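PDB 4D7K: 8-amino-8-demethylriboflavin N,N-dimethyltransferase from Streptomyces davawensis, which catalyses the two S-adenosylmethionine-dependent N-methylations that turn 8-amino-8-demethylriboflavin into the antibiotic roseoflavin. Local coordinates for residues W257-R270 and R311-F325. Sequence-based numbering, arbitrary orientation.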
# COMPACT_ATOMS: atom_id res chain seq x y z
N TRP A 257 8.68 -26.63 -10.03
CA TRP A 257 9.00 -28.02 -10.35
C TRP A 257 9.50 -28.76 -9.11
O TRP A 257 10.21 -28.18 -8.29
CB TRP A 257 10.04 -28.11 -11.47
CG TRP A 257 9.49 -27.93 -12.85
CD1 TRP A 257 8.55 -27.03 -13.24
CD2 TRP A 257 9.85 -28.67 -14.02
NE1 TRP A 257 8.30 -27.16 -14.59
CE2 TRP A 257 9.08 -28.17 -15.09
CE3 TRP A 257 10.74 -29.72 -14.27
CZ2 TRP A 257 9.18 -28.67 -16.38
CZ3 TRP A 257 10.84 -30.22 -15.56
CH2 TRP A 257 10.07 -29.69 -16.60
N ALA A 258 9.13 -30.03 -8.99
CA ALA A 258 9.62 -30.85 -7.89
C ALA A 258 11.10 -31.16 -8.09
O ALA A 258 11.64 -30.93 -9.17
CB ALA A 258 8.81 -32.13 -7.79
N ASP A 259 11.75 -31.67 -7.04
CA ASP A 259 13.16 -32.03 -7.13
C ASP A 259 13.38 -33.11 -8.17
O ASP A 259 14.23 -32.96 -9.06
CB ASP A 259 13.68 -32.49 -5.77
CG ASP A 259 13.89 -31.35 -4.80
OD1 ASP A 259 13.98 -30.19 -5.26
OD2 ASP A 259 13.95 -31.61 -3.58
N ALA A 260 12.62 -34.19 -8.07
CA ALA A 260 12.73 -35.32 -8.99
C ALA A 260 12.50 -34.90 -10.44
O ALA A 260 13.12 -35.44 -11.35
CB ALA A 260 11.74 -36.42 -8.59
N ASP A 261 11.60 -33.94 -10.64
CA ASP A 261 11.30 -33.45 -11.98
C ASP A 261 12.37 -32.47 -12.48
O ASP A 261 12.76 -32.53 -13.64
CB ASP A 261 9.93 -32.77 -12.00
CG ASP A 261 8.79 -33.73 -11.72
OD1 ASP A 261 8.30 -34.36 -12.68
OD2 ASP A 261 8.39 -33.86 -10.55
N ALA A 262 12.82 -31.59 -11.60
CA ALA A 262 13.83 -30.59 -11.96
C ALA A 262 15.15 -31.24 -12.36
O ALA A 262 15.78 -30.83 -13.33
CB ALA A 262 14.06 -29.62 -10.81
N VAL A 263 15.55 -32.27 -11.61
CA VAL A 263 16.79 -32.99 -11.90
C VAL A 263 16.79 -33.58 -13.30
O VAL A 263 17.76 -33.42 -14.05
CB VAL A 263 17.04 -34.11 -10.87
CG1 VAL A 263 18.16 -35.03 -11.33
CG2 VAL A 263 17.37 -33.53 -9.50
N ARG A 264 15.69 -34.24 -13.67
CA ARG A 264 15.56 -34.83 -14.99
C ARG A 264 15.77 -33.79 -16.09
O ARG A 264 16.50 -34.02 -17.05
CB ARG A 264 14.18 -35.50 -15.15
CG ARG A 264 13.99 -36.72 -14.27
CD ARG A 264 12.75 -37.52 -14.66
NE ARG A 264 11.51 -36.79 -14.45
CZ ARG A 264 10.72 -36.35 -15.43
NH1 ARG A 264 11.04 -36.57 -16.70
NH2 ARG A 264 9.61 -35.69 -15.14
N LEU A 265 15.12 -32.64 -15.93
CA LEU A 265 15.27 -31.53 -16.87
C LEU A 265 16.71 -31.04 -16.92
O LEU A 265 17.25 -30.77 -17.99
CB LEU A 265 14.33 -30.38 -16.50
CG LEU A 265 14.43 -29.11 -17.35
CD1 LEU A 265 14.14 -29.42 -18.81
CD2 LEU A 265 13.48 -28.05 -16.83
N LEU A 266 17.33 -30.93 -15.75
CA LEU A 266 18.71 -30.47 -15.67
C LEU A 266 19.67 -31.47 -16.31
O LEU A 266 20.66 -31.08 -16.93
CB LEU A 266 19.09 -30.23 -14.21
CG LEU A 266 18.38 -29.07 -13.51
CD1 LEU A 266 18.56 -29.16 -12.01
CD2 LEU A 266 18.89 -27.73 -14.04
N VAL A 267 19.37 -32.76 -16.17
CA VAL A 267 20.18 -33.82 -16.78
C VAL A 267 20.07 -33.77 -18.30
O VAL A 267 21.07 -33.96 -19.01
CB VAL A 267 19.76 -35.22 -16.27
CG1 VAL A 267 20.40 -36.32 -17.10
CG2 VAL A 267 20.13 -35.40 -14.80
N ARG A 268 18.87 -33.51 -18.80
CA ARG A 268 18.63 -33.39 -20.24
C ARG A 268 19.36 -32.19 -20.84
O ARG A 268 19.88 -32.26 -21.95
CB ARG A 268 17.14 -33.29 -20.52
CG ARG A 268 16.42 -34.63 -20.54
CD ARG A 268 16.78 -35.44 -21.77
NE ARG A 268 16.35 -34.78 -23.01
CZ ARG A 268 17.16 -34.14 -23.84
NH1 ARG A 268 18.46 -34.07 -23.59
NH2 ARG A 268 16.68 -33.57 -24.94
N ILE A 269 19.40 -31.09 -20.10
CA ILE A 269 20.16 -29.92 -20.52
C ILE A 269 21.64 -30.26 -20.54
O ILE A 269 22.36 -29.92 -21.48
CB ILE A 269 19.91 -28.71 -19.61
CG1 ILE A 269 18.44 -28.28 -19.70
CG2 ILE A 269 20.82 -27.55 -19.98
CD1 ILE A 269 18.07 -27.17 -18.73
N ARG A 270 22.09 -30.96 -19.50
CA ARG A 270 23.49 -31.31 -19.33
C ARG A 270 24.07 -32.08 -20.52
O ARG A 270 25.21 -31.83 -20.93
CB ARG A 270 23.68 -32.13 -18.05
CG ARG A 270 25.10 -32.60 -17.82
CD ARG A 270 26.07 -31.44 -17.68
NE ARG A 270 27.45 -31.91 -17.59
CZ ARG A 270 28.25 -32.08 -18.63
NH1 ARG A 270 27.82 -31.80 -19.86
NH2 ARG A 270 29.49 -32.52 -18.45
N ARG A 311 15.05 -21.17 -3.93
CA ARG A 311 16.00 -22.09 -3.32
C ARG A 311 17.24 -21.38 -2.78
O ARG A 311 17.67 -20.35 -3.32
CB ARG A 311 16.40 -23.18 -4.32
CG ARG A 311 15.32 -24.21 -4.62
CD ARG A 311 15.82 -25.24 -5.63
NE ARG A 311 14.90 -26.36 -5.81
CZ ARG A 311 13.97 -26.42 -6.76
NH1 ARG A 311 13.82 -25.42 -7.61
NH2 ARG A 311 13.18 -27.49 -6.86
N THR A 312 17.82 -21.94 -1.72
CA THR A 312 19.09 -21.46 -1.20
C THR A 312 20.20 -21.97 -2.10
O THR A 312 19.95 -22.79 -2.98
CB THR A 312 19.36 -21.92 0.24
OG1 THR A 312 19.51 -23.34 0.26
CG2 THR A 312 18.23 -21.51 1.16
N ARG A 313 21.43 -21.51 -1.86
CA ARG A 313 22.57 -21.94 -2.66
C ARG A 313 22.87 -23.42 -2.44
O ARG A 313 23.15 -24.15 -3.40
CB ARG A 313 23.80 -21.11 -2.32
CG ARG A 313 24.98 -21.36 -3.24
CD ARG A 313 26.23 -20.68 -2.72
NE ARG A 313 27.23 -20.51 -3.77
CZ ARG A 313 27.55 -19.34 -4.31
NH1 ARG A 313 26.96 -18.23 -3.90
NH2 ARG A 313 28.47 -19.28 -5.27
N ALA A 314 22.83 -23.84 -1.19
CA ALA A 314 23.09 -25.23 -0.84
C ALA A 314 22.10 -26.16 -1.53
O ALA A 314 22.46 -27.23 -2.01
CB ALA A 314 23.04 -25.42 0.67
N GLN A 315 20.84 -25.73 -1.59
CA GLN A 315 19.81 -26.48 -2.28
C GLN A 315 20.11 -26.59 -3.77
O GLN A 315 19.95 -27.66 -4.37
CB GLN A 315 18.44 -25.84 -2.06
CG GLN A 315 17.92 -25.99 -0.64
CD GLN A 315 16.61 -25.25 -0.42
OE1 GLN A 315 16.49 -24.07 -0.73
NE2 GLN A 315 15.62 -25.95 0.12
N TRP A 316 20.55 -25.49 -4.36
CA TRP A 316 20.92 -25.47 -5.78
C TRP A 316 22.13 -26.35 -6.03
O TRP A 316 22.19 -27.05 -7.03
CB TRP A 316 21.19 -24.05 -6.26
CG TRP A 316 19.95 -23.28 -6.61
CD1 TRP A 316 19.47 -22.16 -5.99
CD2 TRP A 316 19.03 -23.57 -7.68
NE1 TRP A 316 18.32 -21.73 -6.60
CE2 TRP A 316 18.02 -22.58 -7.64
CE3 TRP A 316 18.96 -24.56 -8.66
CZ2 TRP A 316 16.96 -22.56 -8.54
CZ3 TRP A 316 17.91 -24.54 -9.56
CH2 TRP A 316 16.92 -23.54 -9.49
N ASP A 317 23.10 -26.30 -5.11
CA ASP A 317 24.27 -27.17 -5.18
C ASP A 317 23.85 -28.63 -5.25
O ASP A 317 24.32 -29.37 -6.12
CB ASP A 317 25.18 -26.95 -3.96
CG ASP A 317 26.32 -25.99 -4.25
OD1 ASP A 317 26.88 -26.04 -5.36
OD2 ASP A 317 26.65 -25.19 -3.35
N ASP A 318 22.96 -29.03 -4.35
CA ASP A 318 22.52 -30.42 -4.23
C ASP A 318 21.74 -30.86 -5.47
O ASP A 318 21.90 -31.98 -5.95
CB ASP A 318 21.66 -30.60 -2.97
CG ASP A 318 21.54 -32.06 -2.55
OD1 ASP A 318 21.17 -32.90 -3.39
OD2 ASP A 318 21.84 -32.36 -1.37
N LEU A 319 20.90 -29.97 -5.98
CA LEU A 319 20.11 -30.26 -7.17
C LEU A 319 21.03 -30.41 -8.38
O LEU A 319 20.97 -31.42 -9.10
CB LEU A 319 19.08 -29.15 -7.41
CG LEU A 319 17.67 -29.60 -7.80
CD1 LEU A 319 17.04 -30.39 -6.67
CD2 LEU A 319 16.80 -28.41 -8.17
N LEU A 320 21.89 -29.42 -8.60
CA LEU A 320 22.80 -29.42 -9.74
C LEU A 320 23.83 -30.54 -9.67
O LEU A 320 24.31 -31.02 -10.70
CB LEU A 320 23.51 -28.06 -9.84
CG LEU A 320 22.62 -26.88 -10.21
CD1 LEU A 320 23.26 -25.57 -9.79
CD2 LEU A 320 22.31 -26.88 -11.70
N ALA A 321 24.16 -30.96 -8.45
CA ALA A 321 25.12 -32.04 -8.24
C ALA A 321 24.60 -33.34 -8.84
O ALA A 321 25.34 -34.09 -9.48
CB ALA A 321 25.42 -32.22 -6.76
N ARG A 322 23.31 -33.60 -8.64
CA ARG A 322 22.68 -34.82 -9.15
C ARG A 322 22.57 -34.80 -10.68
O ARG A 322 22.36 -35.84 -11.30
CB ARG A 322 21.30 -35.00 -8.52
CG ARG A 322 21.33 -35.27 -7.02
CD ARG A 322 19.96 -35.71 -6.51
NE ARG A 322 19.03 -34.58 -6.36
CZ ARG A 322 17.72 -34.72 -6.18
NH1 ARG A 322 17.17 -35.92 -6.14
NH2 ARG A 322 16.96 -33.64 -6.05
N ALA A 323 22.71 -33.62 -11.27
CA ALA A 323 22.62 -33.47 -12.72
C ALA A 323 23.98 -33.26 -13.37
O ALA A 323 24.08 -33.11 -14.58
CB ALA A 323 21.68 -32.33 -13.07
N GLY A 324 25.03 -33.25 -12.55
CA GLY A 324 26.38 -33.10 -13.06
C GLY A 324 26.75 -31.67 -13.41
O GLY A 324 27.43 -31.42 -14.41
N PHE A 325 26.30 -30.72 -12.59
CA PHE A 325 26.64 -29.32 -12.78
C PHE A 325 27.42 -28.75 -11.59
O PHE A 325 27.29 -29.24 -10.47
CB PHE A 325 25.39 -28.48 -13.00
CG PHE A 325 24.85 -28.53 -14.40
CD1 PHE A 325 25.51 -27.87 -15.43
CD2 PHE A 325 23.69 -29.22 -14.69
CE1 PHE A 325 25.02 -27.91 -16.72
CE2 PHE A 325 23.19 -29.26 -15.98
CZ PHE A 325 23.86 -28.60 -17.00
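R311 reaches D259 with its chain extended from CG to NE, and R311 NH2 donates to D259 OD1 at 3.2 Å in a salt bridge. OD1 lies near the guanidinium plane, and the nitrogen approaches it almost head-on, in line with the C-O bond; a weak second bond runs from NH2 to W257 O, while NH1 is held by L254 O. Together they hold the guanidinium beside the first turn of helix 259-270. Nearly two turns into helix 313-322, whose first turn T312 and Q315 close as a capping box, L319 is the knob in a hole formed by D259, A262, V263 and L266. Its CD2 also lies against one face of the R311 guanidinium. The R322 chain, bent at chi3 (-77°), lays one guanidinium face against V263, with V263 CG2 3.5 Å from R322 CZ. At A323 the small side chain permits close approach: A323 CB lies 3.5 Å from L266 CB and touches V267 CG2. G324 ends the helix in a Schellman motif, and G324 O accepts from R270 NE at 3.2 Å; the bond is bent (137° at the hydrogen) and the donor stands out of the carbonyl plane. R270 NH1 goes to G274 O. F325 takes R270 CD over one ring face in a CH-pi contact, while the ring edge meets L266 O. The helices, whose axes approach to 9.1 Å and cross at -56°, pack together beside the central sheet of the Rossmann-like methyltransferase domain: L266 and I269 rest on strand 247-251, L266, W316 and F325 meet strand 280-285, and L320 reaches strand 325-333.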